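Local coordinates for protein endo-1,3-beta-glucanase, family GH16 (Zobellia galactanivorans, PDB 4BPZ) that probably hydrolyses internal beta-1,3-glucosidic bonds of glucans such as algal laminarin, acting through the family GH16 catalytic domain that makes up this chain, at residues G40-H43 and H49-N52; Q33-N38 and Y73-S78; V188-W193 and K199-D204. The protein carries 1 engineered substitution. All coordinates share one frame; numbering follows the deposited sequence.

Interaction 1 (G40-H43 and H49-N52). With BGC (beta-D-glucopyranose), chain C; BGC (beta-D-glucopyranose), chain B.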
loop_
_atom_site.group_PDB
_atom_site.type_symbol
_atom_site.label_atom_id
_atom_site.label_comp_id
_atom_site.label_asym_id
_atom_site.label_seq_id
_atom_site.Cartn_x
_atom_site.Cartn_y
_atom_site.Cartn_z
ATOM N N GLY A 40 17.998 10.155 1.210
ATOM C CA GLY A 40 17.367 11.066 0.336
ATOM C C GLY A 40 16.466 10.425 -0.699
ATOM O O GLY A 40 15.801 11.183 -1.418
ATOM N N SER A 41 16.393 9.072 -0.701
ATOM C CA SER A 41 15.547 8.345 -1.666
ATOM C C SER A 41 14.646 7.336 -0.967
ATOM O O SER A 41 14.921 6.931 0.183
ATOM C CB SER A 41 16.453 7.616 -2.666
ATOM O OG SER A 41 17.292 8.560 -3.384
ATOM N N TRP A 42 13.650 6.878 -1.721
ATOM C CA TRP A 42 12.847 5.706 -1.327
ATOM C C TRP A 42 13.570 4.468 -1.804
ATOM O O TRP A 42 14.686 4.545 -2.349
ATOM C CB TRP A 42 11.407 5.898 -1.814
ATOM C CG TRP A 42 10.751 6.944 -0.936
ATOM C CD1 TRP A 42 10.787 8.302 -1.059
ATOM C CD2 TRP A 42 10.089 6.651 0.313
ATOM N NE1 TRP A 42 10.206 8.892 0.091
ATOM C CE2 TRP A 42 9.797 7.896 0.915
ATOM C CE3 TRP A 42 9.780 5.476 0.974
ATOM C CZ2 TRP A 42 9.178 7.978 2.196
ATOM C CZ3 TRP A 42 9.147 5.575 2.248
ATOM C CH2 TRP A 42 8.853 6.797 2.832
ATOM N N HIS A 43 12.979 3.316 -1.532
ATOM C CA HIS A 43 13.541 2.023 -1.883
ATOM C C HIS A 43 13.251 1.673 -3.318
ATOM O O HIS A 43 12.585 2.409 -4.049
ATOM C CB HIS A 43 13.033 0.985 -0.915
ATOM C CG HIS A 43 13.327 1.343 0.519
ATOM N ND1 HIS A 43 14.611 1.435 0.991
ATOM C CD2 HIS A 43 12.464 1.645 1.544
ATOM C CE1 HIS A 43 14.541 1.739 2.327
ATOM N NE2 HIS A 43 13.222 1.831 2.657
ATOM N N HIS A 49 9.554 11.741 -4.602
ATOM C CA HIS A 49 9.348 12.112 -3.203
ATOM C C HIS A 49 7.885 11.979 -2.853
ATOM O O HIS A 49 7.009 12.153 -3.680
ATOM C CB HIS A 49 9.775 13.548 -2.928
ATOM C CG HIS A 49 11.230 13.695 -2.575
ATOM N ND1 HIS A 49 11.817 12.973 -1.629
ATOM C CD2 HIS A 49 12.195 14.557 -3.082
ATOM C CE1 HIS A 49 13.112 13.331 -1.561
ATOM N NE2 HIS A 49 13.319 14.307 -2.433
ATOM N N TYR A 50 7.663 11.676 -1.585
ATOM C CA TYR A 50 6.314 11.668 -1.014
ATOM C C TYR A 50 6.088 12.930 -0.190
ATOM O O TYR A 50 6.979 13.376 0.498
ATOM C CB TYR A 50 6.107 10.405 -0.169
ATOM C CG TYR A 50 6.002 9.142 -0.992
ATOM C CD1 TYR A 50 5.021 9.008 -1.979
ATOM C CD2 TYR A 50 6.830 8.043 -0.749
ATOM C CE1 TYR A 50 4.873 7.839 -2.697
ATOM C CE2 TYR A 50 6.696 6.870 -1.462
ATOM C CZ TYR A 50 5.706 6.764 -2.430
ATOM O OH TYR A 50 5.531 5.592 -3.138
ATOM N N THR A 51 4.900 13.531 -0.334
ATOM C CA THR A 51 4.611 14.823 0.345
ATOM C C THR A 51 3.255 14.693 0.969
ATOM O O THR A 51 2.437 13.824 0.650
ATOM C CB THR A 51 4.698 16.051 -0.584
ATOM O OG1 THR A 51 3.412 16.358 -1.144
ATOM C CG2 THR A 51 5.785 15.936 -1.604
ATOM N N ASN A 52 2.960 15.677 1.865
ATOM C CA ASN A 52 1.628 15.731 2.458
ATOM C C ASN A 52 0.782 16.852 1.895
ATOM O O ASN A 52 -0.204 17.256 2.496
ATOM C CB ASN A 52 1.650 15.780 4.001
ATOM C CG ASN A 52 2.046 17.114 4.557
ATOM O OD1 ASN A 52 1.810 17.374 5.817
ATOM N ND2 ASN A 52 2.543 17.966 3.814
HETATM C C2 BGC C . 11.536 -2.716 -0.424
HETATM C C3 BGC C . 12.391 -2.889 0.793
HETATM C C4 BGC C . 11.857 -1.991 1.971
HETATM C C5 BGC C . 10.356 -2.288 2.215
HETATM C C6 BGC C . 9.693 -1.358 3.209
HETATM C C1 BGC C . 10.054 -2.959 -0.033
HETATM O O2 BGC C . 11.956 -3.629 -1.398
HETATM O O3 BGC C . 13.699 -2.440 0.446
HETATM O O4 BGC C . 12.472 -2.278 3.222
HETATM O O5 BGC C . 9.662 -2.044 0.960
HETATM O O6 BGC C . 9.669 -0.007 2.805
HETATM C C2 BGC B . 13.922 -1.586 4.997
HETATM C C3 BGC B . 15.222 -0.887 5.265
HETATM C C4 BGC B . 16.388 -1.606 4.564
HETATM C C5 BGC B . 16.011 -1.776 3.074
HETATM C C6 BGC B . 17.137 -2.457 2.326
HETATM C C1 BGC B . 13.699 -1.667 3.506
HETATM O O2 BGC B . 12.864 -0.881 5.633
HETATM O O3 BGC B . 15.521 -0.921 6.631
HETATM O O4 BGC B . 17.542 -0.804 4.671
HETATM O O5 BGC B . 14.744 -2.442 2.940
HETATM O O6 BGC B . 16.777 -2.461 0.938
HETATM O O HOH W 1 10.028 11.740 0.175
#
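Trp42 and Tyr50 pack together beside the glycan pocket of the GH16 domain, where the loop that follows strand 30-32 turns back against strand 48-50. The pair is a T-shaped stack: Tyr50 presents an edge to the indole face, with the planes at 75° and the centroid of the tyrosine ring 4.8 Å from that of the five-membered ring of Trp42. The touching atom is Tyr50 CD2, which comes down over the middle of the indole, 3.4 Å from Trp42 CE2. In both residues CG lies opposite the carbonyl carbon (chi1 -73° in Trp42, -71° in Tyr50), and the two side chains are thereby brought across one another.

The polar rim of the indole is satisfied by one water. Lying in the ring plane, water 1 accepts from Trp42 NE1 at 2.9 Å and also from Tyr50 N; it is further bonded to His49 ND1, 2.8 Å away. The other nitrogen of that imidazole, His49 NE2, is hydrogen-bonded to Ser78 O, while His49 CE1 rests 3.4 Å from Gly40 O.

His43 turns one ring face to the bound sugars: C4 of the chain C glucose and C1 of the chain B glucose both lie over that face, displaced toward its rim. Trp42 and Tyr50 both touch Arg86, another pocket residue, an arrangement consistent with a second shell behind the GH16 glucan-binding cleft.

Interaction 2 (Q33-N38 and Y73-S78); sequences QVIPPN and YTFEGS
Phe75 swings its ring across from the fully extended position, CG opposite the backbone N (chi1 178°), and chi2 of 85° turns the ring so that one face looks toward Val34 O, with Pro36 CD and Ile35 CG1 meeting it obliquely. Ile35 answers with the other choice: its CG1 branch stands beside the backbone N (chi1 -63°), where it can meet the far end of the ring.

Three apolar contacts follow, and all of them fall on this single phenyl group. Pro36 makes the closest, its CD atom lying 3.5 Å from Phe75 CD2, with the pyrrolidine ring crossing the phenyl group at a slant. Ile35 CG1 is 4.0 Å from Phe75 CZ, and Val34 CG2 is a little farther off, 4.2 Å from Phe75 CE1. Above the middle of one ring face lies a polar atom, Val34 O, 4.1 Å from the plane. The side chain of His49, on strand 48-50, touches both Pro36 and Phe75. With an alanine in place of Phe75, Pro36 CD and Ile35 CG1 would probably lose the surface they rest on, opening a gap between the loop and the hairpin.

The ring projects from the end of a hairpin closed by two backbone bonds. Phe75 and Ser78 exchange them, N to O in each direction and each 3.0 Å long, around Glu76 and Gly77. Gly77 has backbone angles at which a CB would collide with the preceding carbonyl oxygen. Strands 63-75 and 78-80 are thus joined as a beta hairpin with a two-residue loop, a type I' turn from Phe75 to Ser78.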
loop_
_atom_site.group_PDB
_atom_site.type_symbol
_atom_site.label_atom_id
_atom_site.label_comp_id
_atom_site.label_asym_id
_atom_site.label_seq_id
_atom_site.Cartn_x
_atom_site.Cartn_y
_atom_site.Cartn_z
ATOM N N GLN A 33 3.887 9.744 5.231
ATOM C CA GLN A 33 5.348 9.635 5.201
ATOM C C GLN A 33 5.858 10.598 4.209
ATOM O O GLN A 33 5.451 10.657 3.031
ATOM C CB GLN A 33 5.729 8.209 4.822
ATOM C CG GLN A 33 5.422 7.237 5.933
ATOM C CD GLN A 33 5.953 5.834 5.599
ATOM O OE1 GLN A 33 5.305 5.002 4.944
ATOM N NE2 GLN A 33 7.210 5.545 6.052
ATOM N N VAL A 34 6.870 11.363 4.621
ATOM C CA VAL A 34 7.549 12.338 3.770
ATOM C C VAL A 34 9.057 12.246 3.820
ATOM O O VAL A 34 9.758 12.677 2.909
ATOM C CB VAL A 34 7.122 13.823 4.023
ATOM C CG1 VAL A 34 5.591 13.938 4.015
ATOM C CG2 VAL A 34 7.674 14.373 5.339
ATOM N N ILE A 35 9.606 11.688 4.912
ATOM C CA ILE A 35 11.078 11.599 5.085
ATOM C C ILE A 35 11.569 10.377 4.280
ATOM O O ILE A 35 11.120 9.251 4.553
ATOM C CB ILE A 35 11.459 11.405 6.541
ATOM C CG1 ILE A 35 11.025 12.625 7.389
ATOM C CG2 ILE A 35 12.973 11.195 6.669
ATOM C CD1 ILE A 35 11.018 12.273 8.891
ATOM N N PRO A 36 12.507 10.548 3.328
ATOM C CA PRO A 36 12.931 9.412 2.592
ATOM C C PRO A 36 13.764 8.527 3.510
ATOM O O PRO A 36 14.603 9.011 4.323
ATOM C CB PRO A 36 13.833 9.983 1.494
ATOM C CG PRO A 36 13.606 11.464 1.497
ATOM C CD PRO A 36 12.981 11.829 2.828
ATOM N N PRO A 37 13.630 7.188 3.396
ATOM C CA PRO A 37 14.289 6.262 4.339
ATOM C C PRO A 37 15.719 5.959 3.928
ATOM O O PRO A 37 16.421 5.398 4.773
ATOM C CB PRO A 37 13.493 4.963 4.230
ATOM C CG PRO A 37 12.853 5.051 2.803
ATOM C CD PRO A 37 12.564 6.518 2.609
ATOM N N ASN A 38 16.154 6.292 2.723
ATOM C CA ASN A 38 17.402 5.728 2.186
ATOM C C ASN A 38 18.255 6.876 1.640
ATOM O O ASN A 38 18.315 7.107 0.408
ATOM C CB ASN A 38 16.995 4.580 1.130
ATOM C CG ASN A 38 18.032 4.160 0.197
ATOM O OD1 ASN A 38 19.107 3.942 0.628
ATOM N ND2 ASN A 38 17.675 3.908 -1.149
ATOM N N TYR A 73 11.048 18.447 -7.024
ATOM C CA TYR A 73 10.768 18.696 -5.637
ATOM C C TYR A 73 11.922 18.324 -4.824
ATOM O O TYR A 73 12.559 17.281 -5.050
ATOM C CB TYR A 73 9.541 17.847 -5.211
ATOM C CG TYR A 73 9.031 18.084 -3.791
ATOM C CD1 TYR A 73 8.116 19.086 -3.566
ATOM C CD2 TYR A 73 9.492 17.401 -2.701
ATOM C CE1 TYR A 73 7.647 19.422 -2.284
ATOM C CE2 TYR A 73 9.075 17.693 -1.423
ATOM C CZ TYR A 73 8.150 18.696 -1.222
ATOM O OH TYR A 73 7.747 18.960 0.082
ATOM N N THR A 74 12.306 19.175 -3.839
ATOM C CA THR A 74 13.547 18.928 -3.009
ATOM C C THR A 74 13.078 18.764 -1.557
ATOM O O THR A 74 12.341 19.606 -1.049
ATOM C CB THR A 74 14.522 20.076 -3.165
ATOM O OG1 THR A 74 14.822 20.187 -4.560
ATOM C CG2 THR A 74 15.798 19.878 -2.300
ATOM N N PHE A 75 13.589 17.745 -0.887
ATOM C CA PHE A 75 13.373 17.553 0.557
ATOM C C PHE A 75 14.797 17.366 1.114
ATOM O O PHE A 75 15.507 16.398 0.802
ATOM C CB PHE A 75 12.533 16.322 0.833
ATOM C CG PHE A 75 12.349 16.100 2.315
ATOM C CD1 PHE A 75 11.295 16.782 2.982
ATOM C CD2 PHE A 75 13.155 15.283 3.058
ATOM C CE1 PHE A 75 11.092 16.609 4.335
ATOM C CE2 PHE A 75 12.974 15.115 4.474
ATOM C CZ PHE A 75 11.917 15.769 5.090
ATOM N N GLU A 76 15.182 18.272 1.998
ATOM C CA GLU A 76 16.450 18.148 2.748
ATOM C C GLU A 76 17.643 17.893 1.808
ATOM O O GLU A 76 18.448 16.964 2.045
ATOM C CB GLU A 76 16.449 17.076 3.825
ATOM C CG GLU A 76 15.658 17.424 5.077
ATOM C CD GLU A 76 16.090 18.790 5.592
ATOM O OE1 GLU A 76 17.107 18.858 6.324
ATOM O OE2 GLU A 76 15.426 19.793 5.192
ATOM N N GLY A 77 17.728 18.660 0.717
ATOM C CA GLY A 77 18.910 18.558 -0.178
ATOM C C GLY A 77 18.741 17.515 -1.255
ATOM O O GLY A 77 19.621 17.432 -2.097
ATOM N N SER A 78 17.659 16.714 -1.245
ATOM C CA SER A 78 17.495 15.611 -2.215
ATOM C C SER A 78 16.451 16.048 -3.215
ATOM O O SER A 78 15.311 16.258 -2.807
ATOM C CB SER A 78 17.113 14.376 -1.505
ATOM O OG SER A 78 16.718 13.372 -2.507
#

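Interaction 3 (V188-W193 and K199-D204); sequences VYSLEW and KVFLDD
Ser190 and Phe201 form the central hydrogen-bonded pair of an antiparallel ladder, and the contrast in this contact is between that closely knit, buried middle and a looser, partly exposed margin at Val188, Lys199 and Asp203. The axes of strands 188-193 and 199-202 approach to 4.7 Å. Phe201 N and Ser190 O are 2.9 Å apart, Ser190 N returns the bond to Phe201 O, and Glu192 and Lys199 repeat the exchange. Between these rungs, Leu191 and Val200 form a non-hydrogen-bonded pair, where Leu191 CA directs a CA-H...O contact to Lys199 O.

On the face carrying Tyr189, Leu191, Val200 and Leu202 the side-chain contacts across the strands are apolar. Tyr189 and Leu202 run side by side, so that Leu202 CD1 lies 3.5 Å from Tyr189 CE1. Val200 and Leu202 go on to touch strand 155-163.

The other face is polar around one ring, though Ser190 and Glu192 are buried there. The extended Glu192 side chain crosses Phe201 obliquely, its OE2 3.4 Å from Phe201 CE2 and its carboxylate turned 37° from the phenyl plane; that same oxygen is bonded to His6 of the N-terminal tag, which also stacks on Phe201. Glu192 OE1 and Lys199 NZ stay 4.6 Å apart, linked through water 3 instead of directly. Ser190 OG, in the crowded position between N and the carbonyl carbon (chi1 68°), donates to water 2, which in turn donates to Val188 O and Asp203 O.

At the more open end, the Asp203 side chain takes over a backbone role: its OD1 accepts from Val188 N, 2.9 Å away in a nearly straight bond (177°), while Asp203 N donates to Val188 O. The result is an antiparallel beta hairpin within the GH16 beta-sandwich.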
loop_
_atom_site.group_PDB
_atom_site.type_symbol
_atom_site.label_atom_id
_atom_site.label_comp_id
_atom_site.label_asym_id
_atom_site.label_seq_id
_atom_site.Cartn_x
_atom_site.Cartn_y
_atom_site.Cartn_z
ATOM N N VAL A 188 -12.850 -4.274 -5.933
ATOM C CA VAL A 188 -12.558 -4.397 -4.503
ATOM C C VAL A 188 -11.347 -5.292 -4.344
ATOM O O VAL A 188 -11.361 -6.476 -4.700
ATOM C CB VAL A 188 -13.783 -4.937 -3.731
ATOM C CG1 VAL A 188 -13.426 -5.086 -2.277
ATOM C CG2 VAL A 188 -14.954 -4.011 -3.892
ATOM N N TYR A 189 -10.309 -4.781 -3.703
ATOM C CA TYR A 189 -9.075 -5.488 -3.396
ATOM C C TYR A 189 -9.154 -5.852 -1.934
ATOM O O TYR A 189 -9.423 -4.964 -1.094
ATOM C CB TYR A 189 -7.929 -4.528 -3.632
ATOM C CG TYR A 189 -7.885 -4.028 -5.098
ATOM C CD1 TYR A 189 -7.301 -4.808 -6.109
ATOM C CD2 TYR A 189 -8.559 -2.853 -5.444
ATOM C CE1 TYR A 189 -7.323 -4.373 -7.422
ATOM C CE2 TYR A 189 -8.611 -2.473 -6.819
ATOM C CZ TYR A 189 -8.005 -3.216 -7.774
ATOM O OH TYR A 189 -7.993 -2.870 -9.105
ATOM N N SER A 190 -9.028 -7.123 -1.580
ATOM C CA SER A 190 -9.243 -7.500 -0.175
ATOM C C SER A 190 -8.242 -8.517 0.309
ATOM O O SER A 190 -7.638 -9.286 -0.429
ATOM C CB SER A 190 -10.686 -7.962 0.055
ATOM O OG SER A 190 -10.961 -9.155 -0.582
ATOM N N LEU A 191 -8.157 -8.541 1.645
ATOM C CA LEU A 191 -7.358 -9.490 2.402
ATOM C C LEU A 191 -8.215 -10.136 3.436
ATOM O O LEU A 191 -8.932 -9.390 4.155
ATOM C CB LEU A 191 -6.186 -8.738 3.087
ATOM C CG LEU A 191 -5.415 -9.494 4.175
ATOM C CD1 LEU A 191 -4.647 -10.702 3.600
ATOM C CD2 LEU A 191 -4.489 -8.541 4.913
ATOM N N GLU A 192 -8.156 -11.447 3.615
ATOM C CA GLU A 192 -8.738 -12.115 4.800
ATOM C C GLU A 192 -7.547 -12.785 5.498
ATOM O O GLU A 192 -6.896 -13.667 4.949
ATOM C CB GLU A 192 -9.738 -13.174 4.339
ATOM C CG GLU A 192 -10.935 -12.553 3.706
ATOM C CD GLU A 192 -11.842 -13.476 2.983
ATOM O OE1 GLU A 192 -11.748 -14.724 3.200
ATOM O OE2 GLU A 192 -12.661 -12.985 2.180
ATOM N N TRP A 193 -7.329 -12.383 6.728
ATOM C CA TRP A 193 -6.177 -12.758 7.481
ATOM C C TRP A 193 -6.603 -13.316 8.827
ATOM O O TRP A 193 -7.284 -12.638 9.603
ATOM C CB TRP A 193 -5.327 -11.507 7.679
ATOM C CG TRP A 193 -4.138 -11.581 8.580
ATOM C CD1 TRP A 193 -3.351 -12.694 8.941
ATOM C CD2 TRP A 193 -3.530 -10.456 9.215
ATOM N NE1 TRP A 193 -2.372 -12.305 9.773
ATOM C CE2 TRP A 193 -2.421 -10.959 9.977
ATOM C CE3 TRP A 193 -3.812 -9.055 9.260
ATOM C CZ2 TRP A 193 -1.653 -10.107 10.760
ATOM C CZ3 TRP A 193 -3.025 -8.236 10.036
ATOM C CH2 TRP A 193 -1.957 -8.771 10.806
ATOM N N LYS A 199 -5.415 -14.655 2.751
ATOM C CA LYS A 199 -6.004 -14.813 1.432
ATOM C C LYS A 199 -6.165 -13.424 0.823
ATOM O O LYS A 199 -6.746 -12.548 1.474
ATOM C CB LYS A 199 -7.374 -15.445 1.512
ATOM C CG LYS A 199 -7.398 -16.838 2.145
ATOM C CD LYS A 199 -8.831 -17.334 2.296
ATOM C CE LYS A 199 -8.960 -18.621 3.054
ATOM N NZ LYS A 199 -10.343 -19.104 3.041
ATOM N N VAL A 200 -5.657 -13.216 -0.392
ATOM C CA VAL A 200 -5.812 -11.925 -1.103
ATOM C C VAL A 200 -6.685 -12.172 -2.283
ATOM O O VAL A 200 -6.480 -13.104 -3.077
ATOM C CB VAL A 200 -4.456 -11.348 -1.512
ATOM C CG1 VAL A 200 -4.640 -10.105 -2.342
ATOM C CG2 VAL A 200 -3.611 -11.132 -0.279
ATOM N N PHE A 201 -7.713 -11.316 -2.429
ATOM C CA PHE A 201 -8.682 -11.434 -3.502
ATOM C C PHE A 201 -8.720 -10.169 -4.341
ATOM O O PHE A 201 -8.498 -9.041 -3.871
ATOM C CB PHE A 201 -10.101 -11.567 -2.875
ATOM C CG PHE A 201 -10.302 -12.862 -2.149
ATOM C CD1 PHE A 201 -10.860 -13.968 -2.781
ATOM C CD2 PHE A 201 -10.065 -12.907 -0.775
ATOM C CE1 PHE A 201 -11.080 -15.160 -2.043
ATOM C CE2 PHE A 201 -10.297 -14.086 -0.054
ATOM C CZ PHE A 201 -10.723 -15.173 -0.707
ATOM N N LEU A 202 -9.116 -10.361 -5.606
ATOM C CA LEU A 202 -9.566 -9.301 -6.513
ATOM C C LEU A 202 -11.017 -9.610 -6.757
ATOM O O LEU A 202 -11.327 -10.666 -7.357
ATOM C CB LEU A 202 -8.823 -9.342 -7.828
ATOM C CG LEU A 202 -9.437 -8.394 -8.903
ATOM C CD1 LEU A 202 -9.415 -6.970 -8.448
ATOM C CD2 LEU A 202 -8.649 -8.540 -10.217
ATOM N N ASP A 203 -11.931 -8.791 -6.233
ATOM C CA ASP A 203 -13.347 -9.101 -6.248
ATOM C C ASP A 203 -13.490 -10.526 -5.598
ATOM O O ASP A 203 -13.097 -10.700 -4.462
ATOM C CB ASP A 203 -13.924 -8.906 -7.660
ATOM C CG ASP A 203 -13.816 -7.446 -8.080
ATOM O OD1 ASP A 203 -14.033 -6.547 -7.249
ATOM O OD2 ASP A 203 -13.669 -7.236 -9.267
ATOM N N ASP A 204 -14.009 -11.506 -6.320
ATOM C CA ASP A 204 -14.145 -12.839 -5.747
ATOM C C ASP A 204 -13.112 -13.834 -6.229
ATOM O O ASP A 204 -13.276 -15.010 -5.906
ATOM C CB ASP A 204 -15.560 -13.342 -6.055
ATOM C CG ASP A 204 -16.610 -12.477 -5.404
ATOM O OD1 ASP A 204 -16.466 -11.977 -4.245
ATOM O OD2 ASP A 204 -17.627 -12.223 -6.063
HETATM O O HOH W 2 -12.291 -8.594 -2.896
HETATM O O HOH W 3 -12.367 -17.234 2.241
#

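Overall arrangement
Interactions 1 and 2 form one neighbourhood, their centres about 5 Å apart, whereas interaction 3 lies on the opposite side of the chain's centre, about 28 Å and 33 Å from their respective centres. Along the chain, interaction 1 is nested inside the loop closed by interaction 2, and interaction 3 follows both. The first two are stitched together by Ser78, whose OG is hydrogen-bonded to Gly40 O, so the loop beside the glycan pocket is held by strand 48-50 and by the 63-75/78-80 hairpin. Interaction 3 is separate, building strands of the beta-sandwich. The jelly-roll thus combines a strand framework with loops that shape its cleft.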